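PDB 2YMA: protein OS-9 homolog from Saccharomyces cerevisiae, which recognises N-glycans on misfolded glycoproteins of the endoplasmic reticulum lumen and targets these proteins for degradation, dimerizing through this domain. Local coordinates for residues I17-G22 and L66-V71; S21-L26 and Q56-A61; R34-V39 and E90-K95; V71-G76 and G127-Y132; V86-V91 and K118-N123. All coordinates share one frame; numbering follows the deposited sequence.

Contact 1: I17-G22 and L66-V71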
# COMPACT_ATOMS: atom_id res chain seq x y z
N ILE A 17 -15.72 14.50 8.28
CA ILE A 17 -14.96 15.61 8.85
C ILE A 17 -14.30 16.37 7.70
O ILE A 17 -13.54 15.81 6.90
CB ILE A 17 -13.88 15.10 9.81
CG1 ILE A 17 -14.51 14.32 10.97
CG2 ILE A 17 -13.02 16.26 10.32
CD1 ILE A 17 -13.50 13.58 11.84
N PHE A 18 -14.60 17.66 7.62
CA PHE A 18 -14.12 18.52 6.55
C PHE A 18 -12.61 18.77 6.60
O PHE A 18 -12.10 19.34 7.58
CB PHE A 18 -14.85 19.86 6.62
CG PHE A 18 -14.61 20.73 5.43
CD1 PHE A 18 -14.82 20.24 4.15
CD2 PHE A 18 -14.19 22.05 5.59
CE1 PHE A 18 -14.61 21.04 3.04
CE2 PHE A 18 -13.97 22.86 4.48
CZ PHE A 18 -14.19 22.35 3.21
N LEU A 19 -11.91 18.38 5.54
CA LEU A 19 -10.47 18.62 5.43
C LEU A 19 -10.19 19.87 4.60
O LEU A 19 -9.04 20.33 4.48
CB LEU A 19 -9.77 17.42 4.81
CG LEU A 19 -9.90 16.10 5.58
CD1 LEU A 19 -8.94 15.06 5.01
CD2 LEU A 19 -9.62 16.33 7.05
N GLY A 20 -11.24 20.42 4.02
CA GLY A 20 -11.10 21.56 3.15
C GLY A 20 -10.92 21.16 1.70
O GLY A 20 -10.78 19.97 1.40
N SER A 21 -10.92 22.16 0.82
CA SER A 21 -10.74 21.96 -0.61
C SER A 21 -11.77 20.98 -1.20
O SER A 21 -11.45 20.26 -2.14
CB SER A 21 -9.32 21.48 -0.92
OG SER A 21 -8.35 22.46 -0.61
N GLY A 22 -12.98 20.96 -0.65
CA GLY A 22 -14.01 20.03 -1.09
C GLY A 22 -13.73 18.56 -0.78
O GLY A 22 -14.27 17.67 -1.44
N LEU A 66 -3.62 15.32 9.15
CA LEU A 66 -2.51 15.11 10.08
C LEU A 66 -2.53 16.04 11.30
O LEU A 66 -2.30 15.59 12.43
CB LEU A 66 -1.17 15.21 9.34
CG LEU A 66 -0.97 14.06 8.35
CD1 LEU A 66 0.24 14.28 7.45
CD2 LEU A 66 -0.86 12.75 9.11
N SER A 67 -2.81 17.32 11.07
CA SER A 67 -2.95 18.31 12.14
C SER A 67 -4.02 17.90 13.13
O SER A 67 -3.86 18.08 14.34
CB SER A 67 -3.33 19.68 11.55
OG SER A 67 -2.33 20.13 10.66
N LEU A 68 -5.10 17.35 12.60
CA LEU A 68 -6.21 16.91 13.42
C LEU A 68 -5.88 15.63 14.20
O LEU A 68 -6.60 15.26 15.14
CB LEU A 68 -7.47 16.73 12.56
CG LEU A 68 -8.06 18.05 12.04
CD1 LEU A 68 -9.34 17.82 11.26
CD2 LEU A 68 -8.32 18.99 13.21
N ARG A 69 -4.78 14.98 13.84
CA ARG A 69 -4.39 13.71 14.45
C ARG A 69 -5.47 12.63 14.31
O ARG A 69 -5.71 11.85 15.23
CB ARG A 69 -4.03 13.90 15.93
CG ARG A 69 -2.67 14.53 16.19
CD ARG A 69 -2.55 14.99 17.65
NE ARG A 69 -2.84 16.42 17.82
CZ ARG A 69 -3.46 16.93 18.88
NH1 ARG A 69 -3.87 16.14 19.86
NH2 ARG A 69 -3.68 18.24 18.95
N LEU A 70 -6.11 12.58 13.14
CA LEU A 70 -7.21 11.65 12.91
C LEU A 70 -6.75 10.21 12.71
O LEU A 70 -7.52 9.27 12.93
CB LEU A 70 -8.03 12.09 11.69
CG LEU A 70 -8.68 13.46 11.81
CD1 LEU A 70 -9.44 13.77 10.55
CD2 LEU A 70 -9.61 13.46 13.02
N VAL A 71 -5.51 10.01 12.28
CA VAL A 71 -5.11 8.64 12.00
C VAL A 71 -4.11 8.10 13.00
O VAL A 71 -3.18 8.79 13.46
CB VAL A 71 -4.62 8.39 10.52
CG1 VAL A 71 -5.25 9.34 9.53
CG2 VAL A 71 -3.13 8.37 10.42
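Ile17, which meets both Leu68 and Leu70, is anchored by its own backbone: its carbonyl O lies 2.7 Å from Phe25 N, a probable hydrogen bond to the next strand of the sheet. Its side chain illustrates how a strand can pack against a helix end without any polar bond across the contact. Ile17 CG2, anti to the backbone N, passes Leu68 in the opposite direction and comes within 4.1 Å of Leu68 CD1. The other branch turns to Leu70: Ile17 CD1, carried out on an extended chi2 of 170°, meets Leu70 CD2 tip to tip at 4.1 Å. Leu19 adds one methyl, CD2, which touches Leu70 CD1 at 4.3 Å and approaches Leu68 CD1 more distantly. Four methyl-to-methyl contacts make a modest, purely apolar seam.

The turn at Arg69 brings Leu70 round to the same side as Leu68. Arg69 takes a positive phi of 58° in a Schellman motif, with Arg69 N bonded to Leu66 O at 2.9 Å, and the leucines flanking it in sequence both point at the strand. Leu70 O is then taken by Arg27 NH2. Across from them, Leu19 and Gly20 form a classic beta bulge opposite Ile23. The seam thus ties strand 14-20 to the end of helix 52-67, with Leu19 also lying on Ala61 and Met65 of the helix, and Phe25 of strand 23-28 packing against both Leu19 and Leu70.

Contact 2: S21-L26 and Q56-A61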
# COMPACT_ATOMS: atom_id res chain seq x y z
N SER A 21 -10.92 22.16 0.82
CA SER A 21 -10.74 21.96 -0.61
C SER A 21 -11.77 20.98 -1.20
O SER A 21 -11.45 20.26 -2.14
CB SER A 21 -9.32 21.48 -0.92
OG SER A 21 -8.35 22.46 -0.61
N GLY A 22 -12.98 20.96 -0.65
CA GLY A 22 -14.01 20.03 -1.09
C GLY A 22 -13.73 18.56 -0.78
O GLY A 22 -14.27 17.67 -1.44
N ILE A 23 -12.90 18.31 0.23
CA ILE A 23 -12.53 16.94 0.59
C ILE A 23 -12.94 16.62 2.03
O ILE A 23 -12.74 17.44 2.93
CB ILE A 23 -11.01 16.70 0.41
CG1 ILE A 23 -10.60 17.04 -1.02
CG2 ILE A 23 -10.63 15.28 0.76
CD1 ILE A 23 -9.10 16.96 -1.27
N TYR A 24 -13.51 15.45 2.24
CA TYR A 24 -13.92 15.04 3.58
C TYR A 24 -13.29 13.74 4.04
O TYR A 24 -13.21 12.77 3.29
CB TYR A 24 -15.43 14.88 3.65
CG TYR A 24 -16.17 16.17 3.62
CD1 TYR A 24 -16.50 16.78 2.40
CD2 TYR A 24 -16.54 16.82 4.80
CE1 TYR A 24 -17.18 18.00 2.35
CE2 TYR A 24 -17.23 18.03 4.78
CZ TYR A 24 -17.55 18.61 3.55
OH TYR A 24 -18.24 19.81 3.52
N PHE A 25 -12.86 13.73 5.30
CA PHE A 25 -12.45 12.49 5.95
C PHE A 25 -13.71 11.76 6.41
O PHE A 25 -14.52 12.30 7.18
CB PHE A 25 -11.52 12.81 7.14
CG PHE A 25 -10.84 11.60 7.74
CD1 PHE A 25 -9.62 11.17 7.25
CD2 PHE A 25 -11.41 10.92 8.80
CE1 PHE A 25 -8.97 10.06 7.81
CE2 PHE A 25 -10.78 9.82 9.37
CZ PHE A 25 -9.56 9.39 8.87
N LEU A 26 -13.89 10.53 5.95
CA LEU A 26 -15.03 9.72 6.38
C LEU A 26 -14.59 8.72 7.42
O LEU A 26 -13.87 7.76 7.12
CB LEU A 26 -15.66 8.98 5.20
CG LEU A 26 -16.30 9.93 4.18
CD1 LEU A 26 -17.02 9.18 3.07
CD2 LEU A 26 -17.24 10.84 4.92
N GLN A 56 -2.57 19.47 -5.43
CA GLN A 56 -2.44 20.63 -4.56
C GLN A 56 -3.56 20.69 -3.51
O GLN A 56 -3.32 21.01 -2.34
CB GLN A 56 -2.35 21.92 -5.38
CG GLN A 56 -1.34 22.92 -4.80
CD GLN A 56 0.07 22.66 -5.28
OE1 GLN A 56 0.28 21.96 -6.26
NE2 GLN A 56 1.05 23.23 -4.57
N LYS A 57 -4.78 20.34 -3.92
CA LYS A 57 -5.90 20.29 -2.98
C LYS A 57 -5.75 19.14 -1.99
O LYS A 57 -5.97 19.31 -0.79
CB LYS A 57 -7.21 20.19 -3.73
CG LYS A 57 -7.54 21.44 -4.52
CD LYS A 57 -8.81 21.27 -5.34
CE LYS A 57 -9.23 22.58 -5.99
NZ LYS A 57 -10.29 22.36 -7.02
N PHE A 58 -5.39 17.97 -2.49
CA PHE A 58 -5.22 16.81 -1.62
C PHE A 58 -4.05 17.01 -0.67
O PHE A 58 -4.12 16.61 0.50
CB PHE A 58 -5.07 15.53 -2.44
CG PHE A 58 -6.38 14.84 -2.69
CD1 PHE A 58 -7.19 15.22 -3.74
CD2 PHE A 58 -6.81 13.83 -1.85
CE1 PHE A 58 -8.40 14.59 -3.97
CE2 PHE A 58 -8.02 13.21 -2.06
CZ PHE A 58 -8.82 13.58 -3.13
N GLY A 59 -2.99 17.65 -1.14
CA GLY A 59 -1.90 18.02 -0.25
C GLY A 59 -2.41 18.77 0.97
O GLY A 59 -2.04 18.44 2.10
N ASN A 60 -3.27 19.77 0.76
CA ASN A 60 -3.82 20.57 1.85
C ASN A 60 -4.69 19.74 2.78
O ASN A 60 -4.60 19.86 4.01
CB ASN A 60 -4.65 21.74 1.32
CG ASN A 60 -3.84 22.71 0.50
OD1 ASN A 60 -2.64 22.87 0.71
ND2 ASN A 60 -4.50 23.37 -0.45
N ALA A 61 -5.55 18.91 2.20
CA ALA A 61 -6.44 18.07 2.99
C ALA A 61 -5.65 17.08 3.87
O ALA A 61 -6.04 16.83 5.03
CB ALA A 61 -7.41 17.32 2.08
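Ile23 of strand 23-28 drives its terminal methyl into Phe58 of helix 52-67, a compact example of a strand residue finding an aromatic face; through it the helix packs on the mixed sheet. Ile23 CD1 stands over the centre of the Phe58 ring, 3.5 Å from the centroid and only 9° off the ring normal, a CH-pi contact in which all six ring carbons are met at similar distances. The same methyl touches Ala61 CB at 3.8 Å, one helical turn further on, while the two side chains Ile23 and Phe58 cross at about a right angle. Phe58 is set edge-to-face against Phe116 as well, and it packs on Val39, which makes this the buried half.

The other half is nearer solvent, with Ser21 and Lys57 partly exposed and Asn60 exposed. Ser21 CB rests on Lys57 CB at 3.7 Å, but Ser21 OG comes no nearer than 4.0 Å to Asn60 ND2, and no hydrogen bond joins the segments. The ammonium of Lys57 leads away on an extended chain to Asp41. Strand and helix segments run at 43° with their axes 9.5 Å apart. Dispersion and the CH-pi contact therefore probably supply most of the attraction, while Lys57 spends its charge on a salt bridge with Asp41 and not on the strand.

Contact 3: R34-V39 and E90-K95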
# COMPACT_ATOMS: atom_id res chain seq x y z
N ARG A 34 -12.43 0.71 7.76
CA ARG A 34 -11.40 1.70 7.43
C ARG A 34 -11.91 3.06 7.02
O ARG A 34 -13.02 3.22 6.54
CB ARG A 34 -10.40 1.17 6.41
CG ARG A 34 -11.02 0.54 5.23
CD ARG A 34 -9.97 0.04 4.25
NE ARG A 34 -10.61 -0.15 2.95
CZ ARG A 34 -11.02 -1.33 2.49
NH1 ARG A 34 -10.80 -2.42 3.21
NH2 ARG A 34 -11.61 -1.41 1.32
N ASP A 35 -11.05 4.06 7.24
CA ASP A 35 -11.34 5.43 6.88
C ASP A 35 -11.38 5.54 5.35
O ASP A 35 -10.67 4.82 4.66
CB ASP A 35 -10.28 6.35 7.49
CG ASP A 35 -10.21 6.26 9.03
OD1 ASP A 35 -11.28 6.25 9.70
OD2 ASP A 35 -9.10 6.22 9.59
N LYS A 36 -12.25 6.42 4.84
CA LYS A 36 -12.37 6.73 3.42
C LYS A 36 -12.19 8.23 3.26
O LYS A 36 -12.22 8.97 4.24
CB LYS A 36 -13.78 6.46 2.91
CG LYS A 36 -14.15 5.06 2.55
CD LYS A 36 -15.52 5.10 1.89
CE LYS A 36 -15.96 3.73 1.41
NZ LYS A 36 -17.32 3.79 0.83
N LEU A 37 -12.05 8.67 2.01
CA LEU A 37 -12.07 10.09 1.68
C LEU A 37 -13.19 10.38 0.68
O LEU A 37 -13.45 9.58 -0.24
CB LEU A 37 -10.73 10.54 1.07
CG LEU A 37 -9.50 10.43 1.96
CD1 LEU A 37 -8.23 10.71 1.18
CD2 LEU A 37 -9.61 11.31 3.22
N MET A 38 -13.84 11.53 0.84
CA MET A 38 -14.92 11.89 -0.07
C MET A 38 -14.73 13.25 -0.73
O MET A 38 -14.57 14.28 -0.06
CB MET A 38 -16.27 11.87 0.64
CG MET A 38 -17.41 12.25 -0.28
SD MET A 38 -19.00 12.30 0.57
CE MET A 38 -18.74 13.67 1.71
N VAL A 39 -14.78 13.24 -2.06
CA VAL A 39 -14.60 14.46 -2.83
C VAL A 39 -15.97 15.02 -3.18
O VAL A 39 -16.82 14.30 -3.69
CB VAL A 39 -13.79 14.20 -4.11
CG1 VAL A 39 -13.67 15.47 -4.94
CG2 VAL A 39 -12.41 13.68 -3.75
N GLU A 90 -9.70 4.55 -0.10
CA GLU A 90 -10.58 4.76 -1.24
C GLU A 90 -11.01 6.22 -1.26
O GLU A 90 -11.30 6.82 -0.21
CB GLU A 90 -11.84 3.88 -1.15
CG GLU A 90 -11.59 2.39 -1.16
CD GLU A 90 -12.89 1.59 -1.22
OE1 GLU A 90 -13.94 2.19 -1.53
OE2 GLU A 90 -12.85 0.37 -0.97
N VAL A 91 -11.04 6.79 -2.45
CA VAL A 91 -11.64 8.09 -2.65
C VAL A 91 -12.98 7.88 -3.35
O VAL A 91 -13.05 7.33 -4.45
CB VAL A 91 -10.73 9.00 -3.49
CG1 VAL A 91 -11.44 10.29 -3.83
CG2 VAL A 91 -9.43 9.28 -2.73
N VAL A 92 -14.06 8.27 -2.68
CA VAL A 92 -15.40 8.13 -3.26
C VAL A 92 -16.02 9.50 -3.47
O VAL A 92 -15.57 10.49 -2.88
CB VAL A 92 -16.33 7.27 -2.38
CG1 VAL A 92 -15.73 5.89 -2.12
CG2 VAL A 92 -16.64 7.99 -1.06
N ASP A 93 -17.07 9.55 -4.30
CA ASP A 93 -17.86 10.77 -4.44
C ASP A 93 -19.05 10.78 -3.49
O ASP A 93 -19.18 9.92 -2.62
CB ASP A 93 -18.36 10.95 -5.87
CG ASP A 93 -19.30 9.83 -6.31
OD1 ASP A 93 -19.86 9.15 -5.42
OD2 ASP A 93 -19.48 9.65 -7.53
N MET A 94 -19.94 11.76 -3.67
CA MET A 94 -21.06 11.95 -2.75
C MET A 94 -22.12 10.86 -2.83
O MET A 94 -23.00 10.78 -1.96
CB MET A 94 -21.69 13.31 -2.98
CG MET A 94 -20.87 14.45 -2.42
SD MET A 94 -21.76 16.01 -2.60
CE MET A 94 -21.60 16.29 -4.36
N LYS A 95 -22.05 10.03 -3.86
CA LYS A 95 -22.94 8.88 -3.97
C LYS A 95 -22.18 7.58 -3.68
O LYS A 95 -22.56 6.49 -4.13
CB LYS A 95 -23.61 8.83 -5.35
O HOH W 1 -10.59 3.44 2.36
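Leu37 and Val91, and after them Met38 and Val92, pair in parallel register in the mixed sheet, held by hydrogen bonds from Leu37 N to Glu90 O (3.0 Å), Val92 N to Leu37 O (2.8 Å) and Val39 N to Val92 O (3.0 Å). Because helix 52-67 lies between these strands in sequence and covers Leu37 and Val39 with Phe58, the unit is a beta-alpha-beta crossover. On the helix-covered face Val39 CG2 packs against Val91 CG1 at 3.5 Å. The other face carries Met38 and Val92; beyond them Met38, extended out to its sulphur, brings SD to 4.1 Å from Met94 CG. Extended Lys36 crosses Val92 at about a right angle, its NZ reaching a salt bridge with Asp96 and lying 4.4 Å from Glu90 OE1, too far for a second one.

Just before strand 36-39, Arg34 NH2 forms a salt bridge with Glu90 OE2, which sits at the guanidinium edge, although the position of NH2 is less certain. Arg34 NH1 is bonded to the carbonyls of Asn123 and Asn126. Ahead of the first direct bond, a water bridges the two backbones: the water O donates to Asp35 O at 2.7 Å, and the same water O accepts from Glu90 N at 2.8 Å.

Contact 4: V71-G76 and G127-Y132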
# COMPACT_ATOMS: atom_id res chain seq x y z
N VAL A 71 -5.51 10.01 12.28
CA VAL A 71 -5.11 8.64 12.00
C VAL A 71 -4.11 8.10 13.00
O VAL A 71 -3.18 8.79 13.46
CB VAL A 71 -4.62 8.39 10.52
CG1 VAL A 71 -5.25 9.34 9.53
CG2 VAL A 71 -3.13 8.37 10.42
N SER A 72 -4.34 6.85 13.37
CA SER A 72 -3.46 6.16 14.29
C SER A 72 -2.96 4.86 13.65
O SER A 72 -3.65 4.23 12.84
CB SER A 72 -4.20 5.86 15.59
OG SER A 72 -5.28 4.97 15.35
N LEU A 73 -1.74 4.49 14.03
CA LEU A 73 -1.09 3.26 13.58
C LEU A 73 -1.84 2.03 14.07
O LEU A 73 -2.70 2.11 14.95
CB LEU A 73 0.36 3.23 14.09
CG LEU A 73 1.15 4.46 13.66
CD1 LEU A 73 2.50 4.51 14.34
CD2 LEU A 73 1.29 4.49 12.12
N PRO A 74 -1.52 0.88 13.49
CA PRO A 74 -2.18 -0.37 13.88
C PRO A 74 -1.87 -0.75 15.32
O PRO A 74 -2.64 -1.51 15.91
CB PRO A 74 -1.59 -1.39 12.91
CG PRO A 74 -1.21 -0.58 11.72
CD PRO A 74 -0.72 0.72 12.26
N ASN A 75 -0.79 -0.24 15.89
CA ASN A 75 -0.53 -0.46 17.31
C ASN A 75 -1.43 0.39 18.22
O ASN A 75 -1.38 0.26 19.44
CB ASN A 75 0.94 -0.20 17.66
CG ASN A 75 1.33 1.24 17.46
OD1 ASN A 75 0.56 2.04 16.92
ND2 ASN A 75 2.55 1.59 17.89
N GLY A 76 -2.24 1.27 17.64
CA GLY A 76 -3.12 2.11 18.44
C GLY A 76 -2.51 3.47 18.74
O GLY A 76 -3.19 4.36 19.24
N GLY A 127 -6.95 -2.99 6.27
CA GLY A 127 -6.97 -1.69 6.90
C GLY A 127 -6.41 -0.64 5.95
O GLY A 127 -6.26 -0.88 4.76
N ASN A 128 -6.09 0.53 6.50
CA ASN A 128 -5.56 1.65 5.75
C ASN A 128 -4.04 1.60 5.61
O ASN A 128 -3.48 2.21 4.70
CB ASN A 128 -5.95 2.98 6.42
CG ASN A 128 -7.45 3.28 6.32
OD1 ASN A 128 -8.19 3.15 7.30
ND2 ASN A 128 -7.90 3.68 5.12
N PHE A 129 -3.36 0.91 6.52
CA PHE A 129 -1.90 0.84 6.46
C PHE A 129 -1.38 -0.39 5.75
O PHE A 129 -1.77 -1.51 6.05
CB PHE A 129 -1.28 0.90 7.84
CG PHE A 129 -1.35 2.24 8.48
CD1 PHE A 129 -0.37 3.18 8.26
CD2 PHE A 129 -2.42 2.56 9.31
CE1 PHE A 129 -0.45 4.43 8.87
CE2 PHE A 129 -2.49 3.79 9.93
CZ PHE A 129 -1.51 4.73 9.70
N LEU A 130 -0.50 -0.15 4.79
CA LEU A 130 0.25 -1.22 4.17
C LEU A 130 1.51 -1.45 5.02
O LEU A 130 1.90 -2.59 5.28
CB LEU A 130 0.62 -0.85 2.73
CG LEU A 130 1.58 -1.81 2.04
CD1 LEU A 130 1.00 -3.21 2.01
CD2 LEU A 130 1.90 -1.32 0.64
N SER A 131 2.12 -0.35 5.47
CA SER A 131 3.34 -0.42 6.24
C SER A 131 3.53 0.85 7.07
O SER A 131 2.93 1.89 6.78
CB SER A 131 4.54 -0.66 5.32
OG SER A 131 4.99 0.54 4.70
N TYR A 132 4.39 0.77 8.08
CA TYR A 132 4.73 1.94 8.89
C TYR A 132 6.05 1.74 9.62
O TYR A 132 6.58 0.64 9.69
CB TYR A 132 3.62 2.25 9.90
CG TYR A 132 3.38 1.13 10.87
CD1 TYR A 132 2.54 0.07 10.54
CD2 TYR A 132 4.01 1.11 12.10
CE1 TYR A 132 2.32 -0.96 11.43
CE2 TYR A 132 3.79 0.08 12.99
CZ TYR A 132 2.95 -0.95 12.65
OH TYR A 132 2.74 -1.97 13.55
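Pro74 fits into the corner formed by Phe129 and Tyr132, and the whole contact can be read as the filling of that aromatic corner. Its CD atom is the leading bump. It lies over a face of the Phe129 ring, 4.3 Å from the centroid and 26° off the normal, and also over a face of the Tyr132 ring, 4.0 Å from that centroid, giving two CH-pi contacts from a single methylene. Pro74 CG follows on the tyrosine side and touches Tyr132 CE1 at 3.6 Å as the two side chains slide past each other in opposite directions.

Leu73 fills another part of the same corner. Its CD2 methyl approaches Phe129 CE1 obliquely at 3.7 Å and reaches Tyr132 CB at 3.9 Å, so this methyl, like the proline, bridges both aromatics. A first torsion of 61° puts Tyr132 CG between the backbone N and the carbonyl carbon. At the far end of the phenylalanine, Val71 CG2 meets Phe129 CZ at 4.0 Å, and the carbonyl O of Ser72 approaches Phe129 CE2 obliquely. Phe129 also packs edge-to-face with Trp87.

The proline is presented by a type I beta turn from Leu73 to Gly76, closed by Gly76 N to Leu73 O at 2.9 Å. Between the two aromatics the chain turns a corner at a classic beta bulge, Leu130 and Ser131 both facing Val86. The loop after helix 52-67 thus packs by proline and leucine on the aromatics of strand 129-133, which pairs with strand 84-92 and, in this dimerization domain, meets Phe115 and Asn117 of the second subunit.

Contact 5: V86-V91 and K118-N123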
# COMPACT_ATOMS: atom_id res chain seq x y z
N VAL A 86 3.09 3.96 4.74
CA VAL A 86 2.31 3.94 3.52
C VAL A 86 0.85 3.72 3.92
O VAL A 86 0.49 2.66 4.47
CB VAL A 86 2.75 2.83 2.54
CG1 VAL A 86 1.76 2.74 1.38
CG2 VAL A 86 4.12 3.14 2.01
N TRP A 87 0.04 4.73 3.65
CA TRP A 87 -1.35 4.77 4.10
C TRP A 87 -2.24 4.87 2.86
O TRP A 87 -1.95 5.66 1.95
CB TRP A 87 -1.55 5.98 5.03
CG TRP A 87 -2.95 6.17 5.60
CD1 TRP A 87 -3.46 5.60 6.75
CD2 TRP A 87 -4.00 7.00 5.07
NE1 TRP A 87 -4.76 6.03 6.95
CE2 TRP A 87 -5.11 6.88 5.94
CE3 TRP A 87 -4.10 7.83 3.94
CZ2 TRP A 87 -6.31 7.55 5.71
CZ3 TRP A 87 -5.30 8.50 3.72
CH2 TRP A 87 -6.39 8.36 4.60
N LEU A 88 -3.29 4.06 2.80
CA LEU A 88 -4.15 3.99 1.61
C LEU A 88 -5.59 4.21 1.99
O LEU A 88 -6.03 3.77 3.05
CB LEU A 88 -4.12 2.60 0.97
CG LEU A 88 -2.90 1.78 0.60
CD1 LEU A 88 -2.08 1.44 1.84
CD2 LEU A 88 -3.42 0.51 -0.06
N ALA A 89 -6.35 4.80 1.08
CA ALA A 89 -7.77 5.00 1.29
C ALA A 89 -8.50 5.12 -0.04
O ALA A 89 -7.97 5.70 -1.01
CB ALA A 89 -8.02 6.25 2.15
N GLU A 90 -9.70 4.55 -0.10
CA GLU A 90 -10.58 4.76 -1.24
C GLU A 90 -11.01 6.22 -1.26
O GLU A 90 -11.30 6.82 -0.21
CB GLU A 90 -11.84 3.88 -1.15
CG GLU A 90 -11.59 2.39 -1.16
CD GLU A 90 -12.89 1.59 -1.22
OE1 GLU A 90 -13.94 2.19 -1.53
OE2 GLU A 90 -12.85 0.37 -0.97
N VAL A 91 -11.04 6.79 -2.45
CA VAL A 91 -11.64 8.09 -2.65
C VAL A 91 -12.98 7.88 -3.35
O VAL A 91 -13.05 7.33 -4.45
CB VAL A 91 -10.73 9.00 -3.49
CG1 VAL A 91 -11.44 10.29 -3.83
CG2 VAL A 91 -9.43 9.28 -2.73
N LYS A 118 -6.03 4.48 -9.86
CA LYS A 118 -7.42 4.27 -10.24
C LYS A 118 -7.77 2.78 -10.32
O LYS A 118 -8.95 2.41 -10.29
CB LYS A 118 -7.74 4.96 -11.57
N THR A 119 -6.75 1.93 -10.40
CA THR A 119 -6.98 0.50 -10.62
C THR A 119 -6.69 -0.37 -9.40
O THR A 119 -6.97 -1.56 -9.41
CB THR A 119 -6.16 -0.03 -11.81
OG1 THR A 119 -4.77 0.25 -11.59
CG2 THR A 119 -6.62 0.64 -13.10
N PHE A 120 -6.14 0.23 -8.36
CA PHE A 120 -5.91 -0.52 -7.14
C PHE A 120 -7.18 -0.69 -6.30
O PHE A 120 -7.70 0.27 -5.73
CB PHE A 120 -4.80 0.09 -6.30
CG PHE A 120 -4.28 -0.83 -5.24
CD1 PHE A 120 -4.95 -0.96 -4.03
CD2 PHE A 120 -3.17 -1.63 -5.48
CE1 PHE A 120 -4.49 -1.83 -3.07
CE2 PHE A 120 -2.71 -2.50 -4.53
CZ PHE A 120 -3.37 -2.60 -3.32
N THR A 121 -7.66 -1.92 -6.21
CA THR A 121 -8.86 -2.22 -5.47
C THR A 121 -8.49 -2.81 -4.11
O THR A 121 -7.57 -3.62 -3.98
CB THR A 121 -9.76 -3.22 -6.23
OG1 THR A 121 -9.07 -4.46 -6.38
CG2 THR A 121 -10.15 -2.69 -7.61
N PHE A 122 -9.23 -2.39 -3.09
CA PHE A 122 -9.07 -2.91 -1.74
C PHE A 122 -9.77 -4.24 -1.54
O PHE A 122 -10.87 -4.47 -2.06
CB PHE A 122 -9.67 -1.92 -0.74
CG PHE A 122 -8.68 -0.97 -0.15
CD1 PHE A 122 -7.84 -1.38 0.86
CD2 PHE A 122 -8.61 0.34 -0.59
CE1 PHE A 122 -6.93 -0.51 1.43
CE2 PHE A 122 -7.70 1.23 -0.02
CZ PHE A 122 -6.87 0.79 0.99
N ASN A 123 -9.14 -5.12 -0.78
CA ASN A 123 -9.82 -6.28 -0.25
C ASN A 123 -10.63 -5.89 1.00
O ASN A 123 -10.23 -4.99 1.76
CB ASN A 123 -8.83 -7.38 0.10
CG ASN A 123 -9.36 -8.75 -0.24
OD1 ASN A 123 -10.35 -8.88 -0.95
ND2 ASN A 123 -8.70 -9.79 0.26
O HOH W 2 -11.43 -0.80 -3.64
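Leu88 and Glu90 of strand 84-92, a member of the mixed sheet, are met by Phe122 and Phe120 from the loop that leads to strand 129-133, close to the dimer interface. Strand alternation sets the pattern, for Leu88 and Glu90 are two residues apart and both serve the same phenylalanine, whereas Ala89 between them points away. Phe122 crosses the Leu88 and Glu90 side chains obliquely. Its CZ tip touches Leu88 CB at 3.3 Å and Leu88 CD2 at 3.6 Å. Further along the ring, Phe122 CD2 rests on Glu90 CG at 3.7 Å, so the acidic residue contributes its aliphatic stem to the packing; its carboxylate plane is inclined 35° to the ring.

Leu88 CD2 has a second aromatic neighbour in Phe120 CE1 at 4.0 Å. Phe120 reaches it with CG anti to its backbone N (chi1 -164°), and the leucine methyl touches both phenylalanines, from directions roughly at right angles. Leu130 of the second subunit packs on Leu88 as well. The loop continues into the interface, where Thr121 OG1 is hydrogen-bonded to Asn123 ND2 of the second subunit and Asn123 ND2 to Thr121 OG1 of that subunit.

A water accepts from Phe122 N at 2.8 Å and donates a weak bond to Glu90 OE2 at 3.2 Å. The direct contacts are made by carbon atoms, and the only polar link between the two segments is this single, partly weak, water bridge, a division consistent with a loop packed by its rings while the side chains of Thr121 and Asn123 serve the partner subunit.

Overall arrangement
Along the chain, contacts 1 and 2 start from the same stretch and share helix 52-67, their centres about 7 Å apart. Contact 3 alternates with them in sequence and joins the next strands of the same mixed sheet; its centre is about 11 Å from those of contacts 2 and 5. Contact 5 shares strand 84-92 with contact 3 and lies, in sequence, between the two segments of contact 4, whose centre is about 14 Å away. Contacts 1 and 4 share Val71, and contacts 4 and 5 both touch the second subunit. Contacts 1 and 5, about 18 Å apart between centres, lie on opposite sides of the chain's centre, so helix packing and the dimer-facing contacts occupy different parts of the domain.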